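Local coordinates for sortase family protein (Streptococcus agalactiae, PDB 3O0P) that probably builds pili as a class C sortase, a cysteine transpeptidase that links pilin subunits covalently on the surface of the bacterium, at residues A[30-35]-A[103-108]; A[115-120]-A[177-182]; A[138-143]-A[151-156]; A[156-161]-A[187-192]. All coordinates share one frame; numbering follows the deposited sequence. Where two conformers were deposited one is given.

Contact 1 (A[30-35]-A[103-108]); sequences ALAQAY and TSLPIG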
loop_
_atom_site.group_PDB
_atom_site.type_symbol
_atom_site.label_atom_id
_atom_site.label_comp_id
_atom_site.label_asym_id
_atom_site.label_seq_id
_atom_site.Cartn_x
_atom_site.Cartn_y
_atom_site.Cartn_z
ATOM N N ALA A 30 9.178 -14.072 8.414
ATOM C CA ALA A 30 8.392 -15.267 8.741
ATOM C C ALA A 30 7.100 -14.880 9.421
ATOM O O ALA A 30 6.041 -15.426 9.122
ATOM C CB ALA A 30 9.179 -16.180 9.649
ATOM N N LEU A 31 7.168 -13.941 10.360
ATOM C CA LEU A 31 5.960 -13.472 11.010
ATOM C C LEU A 31 5.014 -12.822 10.019
ATOM O O LEU A 31 3.802 -12.990 10.110
ATOM C CB LEU A 31 6.286 -12.517 12.161
ATOM C CG LEU A 31 6.982 -13.146 13.376
ATOM C CD1 LEU A 31 7.303 -12.068 14.390
ATOM C CD2 LEU A 31 6.131 -14.205 14.041
ATOM N N ALA A 32 5.571 -12.062 9.079
ATOM C CA ALA A 32 4.749 -11.399 8.065
ATOM C C ALA A 32 4.086 -12.426 7.133
ATOM O O ALA A 32 2.923 -12.280 6.796
ATOM C CB ALA A 32 5.577 -10.399 7.274
ATOM N N GLN A 33 4.829 -13.462 6.727
ATOM C CA GLN A 33 4.266 -14.529 5.913
ATOM C C GLN A 33 3.148 -15.249 6.659
ATOM O O GLN A 33 2.101 -15.545 6.095
ATOM C CB GLN A 33 5.390 -15.504 5.529
ATOM C CG GLN A 33 4.910 -16.673 4.731
ATOM C CD GLN A 33 4.411 -16.203 3.376
ATOM O OE1 GLN A 33 5.030 -15.354 2.729
ATOM N NE2 GLN A 33 3.271 -16.732 2.953
ATOM N N ALA A 34 3.394 -15.608 7.922
ATOM C CA ALA A 34 2.376 -16.267 8.710
ATOM C C ALA A 34 1.118 -15.409 8.839
ATOM O O ALA A 34 0.002 -15.921 8.752
ATOM C CB ALA A 34 2.924 -16.684 10.092
ATOM N N TYR A 35 1.294 -14.111 9.056
ATOM C CA TYR A 35 0.172 -13.180 9.117
ATOM C C TYR A 35 -0.591 -13.208 7.792
ATOM O O TYR A 35 -1.807 -13.320 7.777
ATOM C CB TYR A 35 0.694 -11.759 9.414
ATOM C CG TYR A 35 -0.396 -10.731 9.335
ATOM C CD1 TYR A 35 -1.094 -10.351 10.472
ATOM C CD2 TYR A 35 -0.738 -10.132 8.121
ATOM C CE1 TYR A 35 -2.112 -9.414 10.414
ATOM C CE2 TYR A 35 -1.755 -9.189 8.054
ATOM C CZ TYR A 35 -2.445 -8.855 9.206
ATOM O OH TYR A 35 -3.453 -7.937 9.124
ATOM N N THR A 103 -5.705 -6.424 4.003
ATOM C CA THR A 103 -5.027 -6.829 2.779
ATOM C C THR A 103 -3.642 -7.378 3.128
ATOM O O THR A 103 -3.125 -7.186 4.239
ATOM C CB THR A 103 -4.915 -5.682 1.753
ATOM O OG1 THR A 103 -3.914 -4.718 2.134
ATOM C CG2 THR A 103 -6.292 -5.004 1.579
ATOM N N SER A 104 -3.055 -8.102 2.193
ATOM C CA SER A 104 -1.772 -8.728 2.452
ATOM C C SER A 104 -0.742 -7.666 2.813
ATOM O O SER A 104 -0.745 -6.560 2.259
ATOM C CB SER A 104 -1.280 -9.442 1.218
ATOM O OG SER A 104 -2.241 -10.325 0.673
ATOM N N LEU A 105 0.155 -7.998 3.724
ATOM C CA LEU A 105 1.310 -7.149 3.986
ATOM C C LEU A 105 2.179 -7.124 2.749
ATOM O O LEU A 105 2.209 -8.098 1.982
ATOM C CB LEU A 105 2.099 -7.729 5.140
ATOM C CG LEU A 105 1.372 -7.744 6.490
ATOM C CD1 LEU A 105 2.211 -8.454 7.513
ATOM C CD2 LEU A 105 1.047 -6.331 6.971
ATOM N N PRO A 106 2.896 -6.010 2.517
ATOM C CA PRO A 106 3.576 -5.780 1.235
ATOM C C PRO A 106 4.924 -6.485 1.129
ATOM O O PRO A 106 5.996 -5.857 1.106
ATOM C CB PRO A 106 3.720 -4.265 1.185
ATOM C CG PRO A 106 3.804 -3.884 2.632
ATOM C CD PRO A 106 2.814 -4.783 3.328
ATOM N N ILE A 107 4.852 -7.806 1.040
ATOM C CA ILE A 107 6.050 -8.627 0.910
ATOM C C ILE A 107 5.992 -9.536 -0.311
ATOM O O ILE A 107 6.905 -10.309 -0.545
ATOM C CB ILE A 107 6.285 -9.494 2.177
ATOM C CG1 ILE A 107 5.108 -10.430 2.478
ATOM C CG2 ILE A 107 6.516 -8.588 3.376
ATOM C CD1 ILE A 107 5.432 -11.491 3.540
ATOM N N GLY A 108 4.900 -9.458 -1.072
ATOM C CA GLY A 108 4.740 -10.281 -2.244
ATOM C C GLY A 108 4.518 -11.731 -1.889
ATOM O O GLY A 108 4.398 -12.080 -0.728
HETATM O O HOH W 1 3.169 -13.458 1.741
HETATM O O HOH W 2 -3.721 -6.431 6.810
#
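A bridging water joins Y35 to T103. It donates to T103 O at 2.7 Å and meets Y35 OH at 2.8 Å, lying in the plane of the tyrosine ring at its edge. The ring reaches this place because CG of Y35 is anti to the backbone N (chi1 173°). L105 packs against the same ring, with the two side chains crossing at about a right angle. L105 CD1 comes to 3.4 Å from Y35 CD2, and L105 CG lies behind it near CD2 and CE2. The same L105 CD1 methyl touches A32 CB at 3.9 Å. I107 adds a second methyl to that alanine, its CD1 also 3.9 Å from A32 CB. This CD1 lies close to the backbone N of Q33 as well. Further along, Q33 bends at chi2 (66°), and its amide oxygen turns back toward the loop. A second water donates to Q33 OE1 at 2.8 Å and to G108 O at 3.1 Å. The loop is folded by an inverse gamma turn centred on P106, in which I107 N bonds to L105 O. L105 and I107, on the two flanks of the turn, both direct their side chains at helix 22-37. N36, the next residue of that helix, bonds through OD1 to L105 N. No direct hydrogen bond joins the two segments themselves. Between them, the helix is therefore seated on the loop before strand 112-117 by methyl groups in the middle and by water bridges at the two ends, and N36 adds a direct bond alongside.

Contact 2 (A[115-120]-A[177-182]); sequences VITAHS and TLLTCT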
loop_
_atom_site.group_PDB
_atom_site.type_symbol
_atom_site.label_atom_id
_atom_site.label_comp_id
_atom_site.label_asym_id
_atom_site.label_seq_id
_atom_site.Cartn_x
_atom_site.Cartn_y
_atom_site.Cartn_z
ATOM N N VAL A 115 -2.577 -3.574 -0.487
ATOM C CA VAL A 115 -3.165 -2.308 -0.891
ATOM C C VAL A 115 -2.514 -1.176 -0.101
ATOM O O VAL A 115 -2.489 -1.206 1.133
ATOM C CB VAL A 115 -4.684 -2.323 -0.691
ATOM C CG1 VAL A 115 -5.260 -0.978 -1.104
ATOM C CG2 VAL A 115 -5.315 -3.438 -1.485
ATOM N N ILE A 116 -1.955 -0.225 -0.837
ATOM C CA ILE A 116 -1.284 0.952 -0.285
ATOM C C ILE A 116 -2.120 2.167 -0.678
ATOM O O ILE A 116 -2.541 2.286 -1.824
ATOM C CB ILE A 116 0.135 1.084 -0.865
ATOM C CG1 ILE A 116 0.923 -0.202 -0.620
ATOM C CG2 ILE A 116 0.868 2.278 -0.286
ATOM C CD1 ILE A 116 1.011 -0.644 0.847
ATOM N N THR A 117 -2.340 3.075 0.270
ATOM C CA THR A 117 -3.264 4.157 0.047
ATOM C C THR A 117 -2.681 5.499 0.494
ATOM O O THR A 117 -1.902 5.571 1.439
ATOM C CB THR A 117 -4.626 3.840 0.719
ATOM O OG1 THR A 117 -5.613 4.776 0.293
ATOM C CG2 THR A 117 -4.557 3.848 2.247
ATOM N N ALA A 118 -3.062 6.566 -0.197
ATOM C CA ALA A 118 -2.719 7.911 0.237
ATOM C C ALA A 118 -3.736 8.872 -0.340
ATOM O O ALA A 118 -4.398 8.589 -1.323
ATOM C CB ALA A 118 -1.296 8.288 -0.185
ATOM N N HIS A 119 -3.854 10.010 0.308
ATOM C CA HIS A 119 -4.884 10.972 -0.035
ATOM C C HIS A 119 -4.604 11.673 -1.360
ATOM O O HIS A 119 -3.440 11.898 -1.729
ATOM C CB HIS A 119 -5.046 12.017 1.089
ATOM C CG HIS A 119 -6.476 12.330 1.404
ATOM N ND1 HIS A 119 -7.318 12.930 0.492
ATOM C CD2 HIS A 119 -7.212 12.132 2.522
ATOM C CE1 HIS A 119 -8.511 13.094 1.036
ATOM N NE2 HIS A 119 -8.473 12.616 2.267
ATOM N N SER A 120 -5.684 12.014 -2.064
ATOM C CA SER A 120 -5.592 12.815 -3.287
ATOM C C SER A 120 -6.071 14.238 -3.101
ATOM O O SER A 120 -5.926 15.049 -4.004
ATOM C CB SER A 120 -6.438 12.192 -4.379
ATOM O OG SER A 120 -7.786 12.187 -3.969
ATOM N N THR A 177 -2.323 -2.925 -5.203
ATOM C CA THR A 177 -3.182 -1.845 -5.647
ATOM C C THR A 177 -2.861 -0.578 -4.884
ATOM O O THR A 177 -2.684 -0.605 -3.663
ATOM C CB THR A 177 -4.660 -2.216 -5.472
ATOM O OG1 THR A 177 -4.964 -3.289 -6.363
ATOM C CG2 THR A 177 -5.579 -1.063 -5.795
ATOM N N LEU A 178 -2.783 0.520 -5.629
ATOM C CA LEU A 178 -2.699 1.862 -5.075
ATOM C C LEU A 178 -4.096 2.466 -5.079
ATOM O O LEU A 178 -4.776 2.479 -6.093
ATOM C CB LEU A 178 -1.739 2.717 -5.899
ATOM C CG LEU A 178 -0.325 2.133 -6.057
ATOM C CD1 LEU A 178 0.550 3.081 -6.802
ATOM C CD2 LEU A 178 0.302 1.745 -4.722
ATOM N N LEU A 179 -4.522 2.921 -3.902
ATOM C CA LEU A 179 -5.888 3.334 -3.627
ATOM C C LEU A 179 -5.957 4.793 -3.217
ATOM O O LEU A 179 -5.195 5.230 -2.355
ATOM C CB LEU A 179 -6.452 2.467 -2.487
ATOM C CG LEU A 179 -7.794 2.858 -1.877
ATOM C CD1 LEU A 179 -8.880 2.673 -2.878
ATOM C CD2 LEU A 179 -8.058 2.046 -0.601
ATOM N N THR A 180 -6.841 5.558 -3.844
ATOM C CA THR A 180 -7.083 6.907 -3.376
ATOM C C THR A 180 -8.545 7.293 -3.604
ATOM O O THR A 180 -9.323 6.487 -4.110
ATOM C CB THR A 180 -6.113 7.922 -4.000
ATOM O OG1 THR A 180 -6.159 9.141 -3.248
ATOM C CG2 THR A 180 -6.434 8.223 -5.455
ATOM N N CYS A 181 -8.914 8.507 -3.203
ATOM C CA CYS A 181 -10.260 9.046 -3.425
ATOM C C CYS A 181 -10.404 9.791 -4.721
ATOM O O CYS A 181 -9.447 10.389 -5.205
ATOM C CB CYS A 181 -10.602 10.044 -2.351
ATOM S SG CYS A 181 -10.813 9.270 -0.836
ATOM N N THR A 182 -11.614 9.792 -5.269
ATOM C CA THR A 182 -11.875 10.462 -6.531
ATOM C C THR A 182 -13.371 10.756 -6.595
ATOM O O THR A 182 -14.163 10.086 -5.923
ATOM C CB THR A 182 -11.435 9.568 -7.719
ATOM O OG1 THR A 182 -11.519 10.314 -8.941
ATOM C CG2 THR A 182 -12.302 8.315 -7.834
#
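T117 and T180 both hold OG1 anti to their backbone N (chi1 -169° and -165°), and each hydroxyl thereby reaches a carbonyl across the contact. T117 OG1 donates to L179 O at 2.7 Å, from above the carbonyl plane. The same oxygen takes a weak bond from A118 N. T180 OG1 donates to A118 O at 2.7 Å, here in the carbonyl plane. S120 OG, set between its backbone N and carbonyl carbon (chi1 62°), gives a third such bond, 2.7 Å to C181 O. The T180 and S120 hydroxyls continue the pairing beyond the bridge of T117 with L179. The ladder is parallel: I116 N bonds to T177 O, and L179 N to I116 O, both at 2.9 Å. V115 CG1 packs on L179 CB at 3.9 Å on one face, and I116 CB on L178 CD2 on the other. Y48 meets the H119 ring edge-to-face, touches C181 and hydrogen-bonds T117 OG1. H119 ND1 is bonded to G121 N. A histidine after one central strand and a cysteine near the end of the parallel neighbour, within the sequence TLLTC, are consistent with the sortase active site. H119 and C181 are probably its catalytic pair, with Y48 lying over them much as the lid of pilus-related sortases does.

Contact 3 (A[138-143]-A[151-156]); sequences DKFYIQ and YQVDQI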
loop_
_atom_site.group_PDB
_atom_site.type_symbol
_atom_site.label_atom_id
_atom_site.label_comp_id
_atom_site.label_asym_id
_atom_site.label_seq_id
_atom_site.Cartn_x
_atom_site.Cartn_y
_atom_site.Cartn_z
ATOM N N ASP A 138 2.692 1.307 -16.699
ATOM C CA ASP A 138 3.496 2.063 -15.755
ATOM C C ASP A 138 3.851 1.181 -14.564
ATOM O O ASP A 138 3.221 0.160 -14.330
ATOM C CB ASP A 138 2.764 3.310 -15.263
ATOM C CG ASP A 138 2.584 4.341 -16.344
ATOM O OD1 ASP A 138 3.341 4.340 -17.339
ATOM O OD2 ASP A 138 1.697 5.178 -16.159
ATOM N N LYS A 139 4.869 1.575 -13.813
ATOM C CA LYS A 139 5.380 0.738 -12.734
ATOM C C LYS A 139 5.427 1.475 -11.407
ATOM O O LYS A 139 5.481 2.696 -11.326
ATOM C CB LYS A 139 6.768 0.193 -13.111
ATOM C CG LYS A 139 6.744 -0.675 -14.373
ATOM C CD LYS A 139 8.114 -0.945 -14.935
ATOM C CE LYS A 139 8.003 -1.654 -16.270
ATOM N NZ LYS A 139 7.308 -0.829 -17.295
ATOM N N PHE A 140 5.388 0.697 -10.344
ATOM C CA PHE A 140 5.605 1.222 -9.010
ATOM C C PHE A 140 6.317 0.185 -8.193
ATOM O O PHE A 140 6.338 -0.991 -8.540
ATOM C CB PHE A 140 4.316 1.719 -8.353
ATOM C CG PHE A 140 3.230 0.677 -8.179
ATOM C CD1 PHE A 140 3.146 -0.069 -7.017
ATOM C CD2 PHE A 140 2.253 0.494 -9.149
ATOM C CE1 PHE A 140 2.131 -0.977 -6.833
ATOM C CE2 PHE A 140 1.227 -0.415 -8.949
ATOM C CZ PHE A 140 1.171 -1.144 -7.788
ATOM N N TYR A 141 6.929 0.655 -7.116
ATOM C CA TYR A 141 7.864 -0.148 -6.349
ATOM C C TYR A 141 7.575 -0.019 -4.861
ATOM O O TYR A 141 7.323 1.076 -4.383
ATOM C CB TYR A 141 9.289 0.357 -6.663
ATOM C CG TYR A 141 9.543 0.456 -8.150
ATOM C CD1 TYR A 141 10.097 -0.605 -8.844
ATOM C CD2 TYR A 141 9.194 1.598 -8.866
ATOM C CE1 TYR A 141 10.306 -0.539 -10.207
ATOM C CE2 TYR A 141 9.392 1.666 -10.246
ATOM C CZ TYR A 141 9.947 0.595 -10.898
ATOM O OH TYR A 141 10.169 0.651 -12.253
ATOM N N ILE A 142 7.658 -1.129 -4.133
ATOM C CA ILE A 142 7.532 -1.103 -2.683
ATOM C C ILE A 142 8.813 -1.655 -2.090
ATOM O O ILE A 142 9.219 -2.770 -2.435
ATOM C CB ILE A 142 6.325 -1.940 -2.202
ATOM C CG1 ILE A 142 5.027 -1.333 -2.730
ATOM C CG2 ILE A 142 6.286 -2.003 -0.681
ATOM C CD1 ILE A 142 3.838 -2.248 -2.615
ATOM N N GLN A 143 9.453 -0.880 -1.226
ATOM C CA GLN A 143 10.597 -1.368 -0.485
ATOM C C GLN A 143 10.147 -1.718 0.911
ATOM O O GLN A 143 9.500 -0.930 1.592
ATOM C CB GLN A 143 11.700 -0.322 -0.442
ATOM C CG GLN A 143 12.933 -0.816 0.261
ATOM C CD GLN A 143 14.043 0.219 0.327
ATOM O OE1 GLN A 143 13.982 1.275 -0.318
ATOM N NE2 GLN A 143 15.057 -0.067 1.137
ATOM N N TYR A 151 5.846 -3.723 -9.384
ATOM C CA TYR A 151 4.541 -4.056 -9.924
ATOM C C TYR A 151 4.329 -3.242 -11.197
ATOM O O TYR A 151 4.786 -2.096 -11.309
ATOM C CB TYR A 151 3.440 -3.748 -8.887
ATOM C CG TYR A 151 3.500 -4.733 -7.738
ATOM C CD1 TYR A 151 2.809 -5.928 -7.790
ATOM C CD2 TYR A 151 4.286 -4.482 -6.621
ATOM C CE1 TYR A 151 2.927 -6.870 -6.766
ATOM C CE2 TYR A 151 4.405 -5.398 -5.596
ATOM C CZ TYR A 151 3.732 -6.593 -5.671
ATOM O OH TYR A 151 3.857 -7.516 -4.664
ATOM N N GLN A 152 3.626 -3.832 -12.157
ATOM C CA GLN A 152 3.308 -3.168 -13.413
ATOM C C GLN A 152 1.802 -3.048 -13.564
ATOM O O GLN A 152 1.085 -4.046 -13.481
ATOM C CB GLN A 152 3.877 -3.960 -14.577
ATOM C CG GLN A 152 3.560 -3.348 -15.941
ATOM C CD GLN A 152 4.272 -4.076 -17.049
ATOM O OE1 GLN A 152 5.427 -4.427 -16.913
ATOM N NE2 GLN A 152 3.574 -4.324 -18.140
ATOM N N VAL A 153 1.334 -1.818 -13.726
ATOM C CA VAL A 153 -0.092 -1.525 -13.756
ATOM C C VAL A 153 -0.771 -2.327 -14.861
ATOM O O VAL A 153 -0.335 -2.300 -16.016
ATOM C CB VAL A 153 -0.323 -0.020 -13.964
ATOM C CG1 VAL A 153 -1.811 0.285 -14.114
ATOM C CG2 VAL A 153 0.262 0.758 -12.798
ATOM N N ASP A 154 -1.866 -2.996 -14.508
ATOM C CA ASP A 154 -2.630 -3.786 -15.469
ATOM C C ASP A 154 -4.148 -3.596 -15.368
ATOM O O ASP A 154 -4.874 -4.205 -16.128
ATOM C CB ASP A 154 -2.294 -5.287 -15.356
ATOM C CG ASP A 154 -2.789 -5.940 -14.066
ATOM O OD1 ASP A 154 -3.629 -5.365 -13.358
ATOM O OD2 ASP A 154 -2.329 -7.089 -13.798
ATOM N N GLN A 155 -4.627 -2.735 -14.475
ATOM C CA GLN A 155 -6.054 -2.486 -14.348
ATOM C C GLN A 155 -6.256 -1.201 -13.574
ATOM O O GLN A 155 -5.614 -0.999 -12.568
ATOM C CB GLN A 155 -6.714 -3.639 -13.606
ATOM C CG GLN A 155 -8.233 -3.505 -13.467
ATOM C CD GLN A 155 -8.854 -4.695 -12.762
ATOM O OE1 GLN A 155 -9.215 -5.673 -13.389
ATOM N NE2 GLN A 155 -8.959 -4.617 -11.457
ATOM N N ILE A 156 -7.141 -0.339 -14.048
ATOM C CA ILE A 156 -7.483 0.871 -13.347
ATOM C C ILE A 156 -8.995 0.940 -13.281
ATOM O O ILE A 156 -9.665 0.877 -14.312
ATOM C CB ILE A 156 -6.922 2.096 -14.078
ATOM C CG1 ILE A 156 -5.394 1.962 -14.165
ATOM C CG2 ILE A 156 -7.330 3.355 -13.358
ATOM C CD1 ILE A 156 -4.716 2.971 -15.019
#
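D138 opens this antiparallel beta hairpin of strands 139-143 and 148-159 with its carbonyl. D138 O accepts V153 N at 2.8 Å, in a nearly straight bond (169°). V153 CG2 leans against the same carbonyl oxygen. The D138 carboxylate turns to other partners, a salt bridge with K77 and the backbone N of K135. K139 faces Q152 in a non-hydrogen-bonded pair. The two side chains run side by side and point the same way, with K139 CE 3.8 Å from Q152 OE1. This touch is not a hydrogen bond; the K139 ammonium is held by G137 O instead. F140 forms the hydrogen-bonded pair with Y151, through F140 N to Y151 O at 3.0 Å and Y151 N to F140 O at 2.9 Å. F140 has CG in the crowded position between its backbone N and carbonyl carbon (chi1 60°), which turns one face of its ring to Y151 CB. The two meet in a CH-pi contact, offset toward the rim, while V153 CG2 sits at the ring edge. The two aromatic planes are within 22° of parallel but slid apart, so they barely overlap. This face of the hairpin turns inward: F140 packs on I73, A176 and L178, and Y151 OH bonds to D174. I142 comes last, its CD1 lying 4.4 Å from Y151 CE2. The closest approach between side-chain carbons of the contact is F140 CZ to Y151 CB, 3.6 Å.

Contact 4 (A[156-161]-A[187-192]); sequences IKVVTP and NTHRLL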
loop_
_atom_site.group_PDB
_atom_site.type_symbol
_atom_site.label_atom_id
_atom_site.label_comp_id
_atom_site.label_asym_id
_atom_site.label_seq_id
_atom_site.Cartn_x
_atom_site.Cartn_y
_atom_site.Cartn_z
ATOM N N ILE A 156 -7.141 -0.339 -14.048
ATOM C CA ILE A 156 -7.483 0.871 -13.347
ATOM C C ILE A 156 -8.995 0.940 -13.281
ATOM O O ILE A 156 -9.665 0.877 -14.312
ATOM C CB ILE A 156 -6.922 2.096 -14.078
ATOM C CG1 ILE A 156 -5.394 1.962 -14.165
ATOM C CG2 ILE A 156 -7.330 3.355 -13.358
ATOM C CD1 ILE A 156 -4.716 2.971 -15.019
ATOM N N LYS A 157 -9.523 1.005 -12.061
ATOM C CA LYS A 157 -10.962 0.985 -11.840
ATOM C C LYS A 157 -11.367 2.063 -10.864
ATOM O O LYS A 157 -10.639 2.364 -9.932
ATOM C CB LYS A 157 -11.436 -0.364 -11.302
ATOM C CG LYS A 157 -11.293 -1.486 -12.294
ATOM C CD LYS A 157 -11.788 -2.812 -11.743
ATOM C CE LYS A 157 -13.291 -2.934 -11.850
ATOM N NZ LYS A 157 -13.753 -4.298 -11.501
ATOM N N VAL A 158 -12.556 2.623 -11.070
ATOM C CA VAL A 158 -13.171 3.557 -10.143
ATOM C C VAL A 158 -14.390 2.847 -9.594
ATOM O O VAL A 158 -15.243 2.404 -10.364
ATOM C CB VAL A 158 -13.555 4.863 -10.850
ATOM C CG1 VAL A 158 -14.435 5.718 -9.941
ATOM C CG2 VAL A 158 -12.294 5.606 -11.270
ATOM N N VAL A 159 -14.472 2.738 -8.268
ATOM C CA VAL A 159 -15.509 1.960 -7.599
ATOM C C VAL A 159 -16.151 2.773 -6.466
ATOM O O VAL A 159 -15.620 3.808 -6.020
ATOM C CB VAL A 159 -14.944 0.615 -7.062
ATOM C CG1 VAL A 159 -14.285 -0.182 -8.202
ATOM C CG2 VAL A 159 -13.979 0.885 -5.909
ATOM N N THR A 160 -17.289 2.297 -5.997
ATOM C CA THR A 160 -17.942 2.924 -4.853
ATOM C C THR A 160 -17.253 2.518 -3.554
ATOM O O THR A 160 -16.585 1.504 -3.510
ATOM C CB THR A 160 -19.440 2.573 -4.804
ATOM O OG1 THR A 160 -19.604 1.157 -4.706
ATOM C CG2 THR A 160 -20.130 3.080 -6.069
ATOM N N PRO A 161 -17.392 3.330 -2.502
ATOM C CA PRO A 161 -16.593 3.079 -1.301
ATOM C C PRO A 161 -16.947 1.797 -0.564
ATOM O O PRO A 161 -16.142 1.349 0.260
ATOM C CB PRO A 161 -16.867 4.306 -0.430
ATOM C CG PRO A 161 -17.236 5.377 -1.401
ATOM C CD PRO A 161 -18.021 4.664 -2.467
ATOM N N ASN A 187 -14.714 12.997 -3.700
ATOM C CA ASN A 187 -14.487 11.810 -2.876
ATOM C C ASN A 187 -15.701 10.913 -2.709
ATOM O O ASN A 187 -15.846 10.220 -1.706
ATOM C CB ASN A 187 -13.949 12.228 -1.506
ATOM C CG ASN A 187 -12.633 12.972 -1.608
ATOM O OD1 ASN A 187 -11.873 12.777 -2.549
ATOM N ND2 ASN A 187 -12.366 13.840 -0.641
ATOM N N THR A 188 -16.537 10.855 -3.728
ATOM C CA THR A 188 -17.663 9.921 -3.711
ATOM C C THR A 188 -17.232 8.496 -4.075
ATOM O O THR A 188 -17.949 7.521 -3.792
ATOM C CB THR A 188 -18.731 10.358 -4.704
ATOM O OG1 THR A 188 -18.095 10.624 -5.956
ATOM C CG2 THR A 188 -19.469 11.617 -4.202
ATOM N N HIS A 189 -16.055 8.382 -4.688
ATOM C CA HIS A 189 -15.591 7.120 -5.259
ATOM C C HIS A 189 -14.135 6.865 -4.914
ATOM O O HIS A 189 -13.469 7.699 -4.293
ATOM C CB HIS A 189 -15.775 7.118 -6.778
ATOM C CG HIS A 189 -17.211 7.068 -7.202
ATOM N ND1 HIS A 189 -18.057 8.150 -7.113
ATOM C CD2 HIS A 189 -17.950 6.050 -7.696
ATOM C CE1 HIS A 189 -19.255 7.802 -7.546
ATOM N NE2 HIS A 189 -19.215 6.533 -7.913
ATOM N N ARG A 190 -13.672 5.683 -5.286
ATOM C CA ARG A 190 -12.315 5.269 -4.983
ATOM C C ARG A 190 -11.647 4.834 -6.278
ATOM O O ARG A 190 -12.232 4.113 -7.085
ATOM C CB ARG A 190 -12.326 4.138 -3.947
ATOM C CG ARG A 190 -13.055 4.507 -2.642
ATOM C CD ARG A 190 -12.384 5.637 -1.845
ATOM N NE ARG A 190 -13.156 5.974 -0.641
ATOM C CZ ARG A 190 -14.019 6.972 -0.538
ATOM N NH1 ARG A 190 -14.236 7.790 -1.560
ATOM N NH2 ARG A 190 -14.659 7.160 0.605
ATOM N N LEU A 191 -10.421 5.304 -6.467
ATOM C CA LEU A 191 -9.612 4.950 -7.610
ATOM C C LEU A 191 -8.644 3.856 -7.194
ATOM O O LEU A 191 -7.882 4.030 -6.240
ATOM C CB LEU A 191 -8.835 6.179 -8.092
ATOM C CG LEU A 191 -7.803 5.941 -9.205
ATOM C CD1 LEU A 191 -8.476 5.464 -10.473
ATOM C CD2 LEU A 191 -6.981 7.201 -9.456
ATOM N N LEU A 192 -8.650 2.766 -7.961
ATOM C CA LEU A 192 -7.849 1.582 -7.687
ATOM C C LEU A 192 -6.943 1.298 -8.882
ATOM O O LEU A 192 -7.416 0.913 -9.946
ATOM C CB LEU A 192 -8.749 0.357 -7.447
ATOM C CG LEU A 192 -9.515 0.261 -6.124
ATOM C CD1 LEU A 192 -10.397 1.453 -5.848
ATOM C CD2 LEU A 192 -10.362 -1.014 -6.100
#
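V159 and L192 make the tight, inner side of this antiparallel pair, with V159 CG2 3.6 Å from L192 CD1 and the side chains crossing at about a right angle. R190 shares this face, and P161, from just beyond the strand, sets CG over the centre of one face of the R190 guanidinium, 3.7 Å from R190 CZ. The edge of that group is also gripped. NH1 donates to N187 O at 2.9 Å and to H189 O at 2.8 Å, both nearly in the guanidinium plane, and NH2 forms a salt bridge with D46. Four backbone bonds link K157 with L192 and V159 with R190. On the other face V158 CG2 and I156 CG2 touch L191 CD1, and V158 CG1 meets H189 CB at 3.7 Å. The loose side is the exposed end, where T160 CG2 only brushes the H189 ring, whose ND1 shares a hydrogen bond of 2.7 Å with T188 OG1. There T188 and H189 both face T182 in a classic beta bulge. An arginine on the strand that follows the cysteine strand, beside C181, fits the sortase active site. R190 is probably its arginine, and its salt bridge with D46 is consistent with the lid aspartate of pilus-related sortases.

How the contacts relate
From the N terminus, contact 1 comes first. It closes a 67-residue loop and seats helix 22-37 on the sortase beta-barrel. It ends before the others begin, but T103 OG1 probably bonds to V115 N, so it touches contact 2. Contact 2 closes a loop of 56 residues between strands 112-117 and 174-182. Contact 3, a short hairpin, is nested inside that loop, and its F140 packs on L178 of contact 2. Contact 4 closes a 25-residue loop and crosses contact 2: it starts inside that loop and ends beyond it, in strand 189-198. Contacts 3 and 4 share I156 on strand 148-159. Strands 174-182 and 189-198 are neighbours, so contacts 2 and 4 meet beside the probable active site.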